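Local coordinates for protein alpha-galacturonidase (Bacillus subtilis, PDB 3FEF) that hydrolyses alpha-1,4-linked galacturonate oligomers, probably digalacturonate in nature, releasing alpha-D-galacturonate with the help of NAD+ and a manganese ion, at residues A[88-92]-A[295-299]. Residues are numbered along the deposited sequence; the frame is centred on the assembly and turned at random.
Sequences LDDME and ISFRK. With SO4 (sulfate ion), chain E.
The first turns of helices 88-96 and 295-314 run nearly antiparallel at 167°, their short axes 10.0 Å apart, and L88 faces K299 while E92 faces I295. I295 lies against the backbone of the opposing turn: CG1 is 3.5 Å from E92 CA, CG2 packs on L88 O, and CD1 reaches M91 CG. The K299 chain lies alongside L88, running the other way, and its NZ forms salt bridges with D89 OD1 and E92 OE1, each at 3.0 Å, a D89-E92-K299 network. With an alanine here, D89 and E92 would probably lose their shared cation, and L88 the aliphatic chain packed against it. On the other flank, CG anti to the backbone N (chi1 -157°) and an extended chain beyond it carry selenomethionine M91 CE over one face of the R298 guanidinium, 3.3 Å from NE. The guanidinium edge grips a sulfate, probably from the crystallisation liquor, NH1 to O2 at 2.8 Å and NH2 to O4 at 2.9 Å. The contact thus joins the Rossmann-like part of the enzyme to its C-terminal domain; the R298 side chain lies about 8 Å from that of N147, which probably binds substrate, and the anion site might suit a galacturonate carboxylate.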
loop_
_atom_site.group_PDB
_atom_site.type_symbol
_atom_site.label_atom_id
_atom_site.label_comp_id
_atom_site.label_asym_id
_atom_site.label_seq_id
_atom_site.Cartn_x
_atom_site.Cartn_y
_atom_site.Cartn_z
ATOM N N LEU A 88 16.910 6.845 38.578
ATOM C CA LEU A 88 15.681 6.534 39.296
ATOM C C LEU A 88 15.025 7.812 39.824
ATOM O O LEU A 88 13.813 7.854 40.039
ATOM C CB LEU A 88 15.937 5.526 40.419
ATOM C CG LEU A 88 16.273 4.096 39.971
ATOM C CD1 LEU A 88 16.565 3.225 41.163
ATOM C CD2 LEU A 88 15.159 3.475 39.110
ATOM N N ASP A 89 15.816 8.865 40.011
ATOM C CA ASP A 89 15.237 10.173 40.344
ATOM C C ASP A 89 14.387 10.720 39.186
ATOM O O ASP A 89 13.302 11.242 39.405
ATOM C CB ASP A 89 16.318 11.182 40.758
ATOM C CG ASP A 89 17.111 10.725 41.978
ATOM O OD1 ASP A 89 16.519 10.119 42.904
ATOM O OD2 ASP A 89 18.335 10.958 42.013
ATOM N N ASP A 90 14.867 10.584 37.955
ATOM C CA ASP A 90 14.064 10.980 36.800
ATOM C C ASP A 90 12.754 10.195 36.778
ATOM O O ASP A 90 11.689 10.739 36.487
ATOM C CB ASP A 90 14.831 10.745 35.504
ATOM C CG ASP A 90 16.031 11.650 35.373
ATOM O OD1 ASP A 90 16.026 12.732 35.999
ATOM O OD2 ASP A 90 16.985 11.285 34.648
HETATM N N MSE A 91 12.840 8.920 37.131
HETATM C CA MSE A 91 11.687 8.038 37.069
HETATM C C MSE A 91 10.611 8.395 38.093
HETATM O O MSE A 91 9.411 8.284 37.811
HETATM C CB MSE A 91 12.126 6.582 37.220
HETATM C CG MSE A 91 11.141 5.614 36.632
HETATM SE SE MSE A 91 11.854 3.806 36.434
HETATM C CE MSE A 91 10.158 2.933 35.950
ATOM N N GLU A 92 11.043 8.824 39.275
ATOM C CA GLU A 92 10.134 9.281 40.307
ATOM C C GLU A 92 9.215 10.375 39.746
ATOM O O GLU A 92 8.017 10.428 40.048
ATOM C CB GLU A 92 10.934 9.797 41.506
ATOM C CG GLU A 92 10.116 10.030 42.776
ATOM C CD GLU A 92 11.003 10.324 43.989
ATOM O OE1 GLU A 92 11.933 9.527 44.256
ATOM O OE2 GLU A 92 10.776 11.351 44.674
ATOM N N ILE A 295 8.205 4.108 42.741
ATOM C CA ILE A 295 9.644 4.215 42.484
ATOM C C ILE A 295 10.496 3.789 43.676
ATOM O O ILE A 295 11.653 3.422 43.511
ATOM C CB ILE A 295 10.059 5.605 42.029
ATOM C CG1 ILE A 295 9.369 5.932 40.700
ATOM C CG2 ILE A 295 11.581 5.678 41.865
ATOM C CD1 ILE A 295 9.429 4.792 39.682
ATOM N N SER A 296 9.924 3.842 44.872
ATOM C CA SER A 296 10.636 3.430 46.073
ATOM C C SER A 296 10.934 1.931 46.015
ATOM O O SER A 296 11.989 1.480 46.460
ATOM C CB SER A 296 9.794 3.742 47.304
ATOM O OG SER A 296 8.567 3.044 47.220
ATOM N N PHE A 297 10.004 1.160 45.457
ATOM C CA PHE A 297 10.241 -0.254 45.308
ATOM C C PHE A 297 11.496 -0.465 44.473
ATOM O O PHE A 297 12.313 -1.336 44.775
ATOM C CB PHE A 297 9.062 -0.972 44.657
ATOM C CG PHE A 297 9.361 -2.408 44.330
ATOM C CD1 PHE A 297 9.120 -3.408 45.255
ATOM C CD2 PHE A 297 9.931 -2.749 43.119
ATOM C CE1 PHE A 297 9.419 -4.730 44.970
ATOM C CE2 PHE A 297 10.238 -4.066 42.833
ATOM C CZ PHE A 297 9.979 -5.057 43.762
ATOM N N ARG A 298 11.661 0.343 43.430
ATOM C CA ARG A 298 12.791 0.159 42.524
ATOM C C ARG A 298 14.092 0.575 43.164
ATOM O O ARG A 298 15.139 0.018 42.850
ATOM C CB ARG A 298 12.589 0.917 41.195
ATOM C CG ARG A 298 11.383 0.405 40.393
ATOM C CD ARG A 298 11.227 1.089 39.032
ATOM N NE ARG A 298 9.973 0.683 38.407
ATOM C CZ ARG A 298 9.845 -0.376 37.619
ATOM N NH1 ARG A 298 8.661 -0.688 37.107
ATOM N NH2 ARG A 298 10.897 -1.116 37.335
ATOM N N LYS A 299 14.044 1.584 44.028
ATOM C CA LYS A 299 15.260 2.003 44.717
ATOM C C LYS A 299 15.659 0.928 45.715
ATOM O O LYS A 299 16.822 0.517 45.767
ATOM C CB LYS A 299 15.087 3.369 45.377
ATOM C CG LYS A 299 15.070 4.492 44.352
ATOM C CD LYS A 299 14.973 5.867 44.982
ATOM C CE LYS A 299 15.267 6.930 43.933
ATOM N NZ LYS A 299 14.620 8.235 44.270
HETATM S S SO4 E . 9.787 -4.001 35.610
HETATM O O1 SO4 E . 10.501 -4.960 36.446
HETATM O O2 SO4 E . 8.694 -3.383 36.351
HETATM O O3 SO4 E . 9.256 -4.707 34.452
HETATM O O4 SO4 E . 10.710 -2.973 35.155
#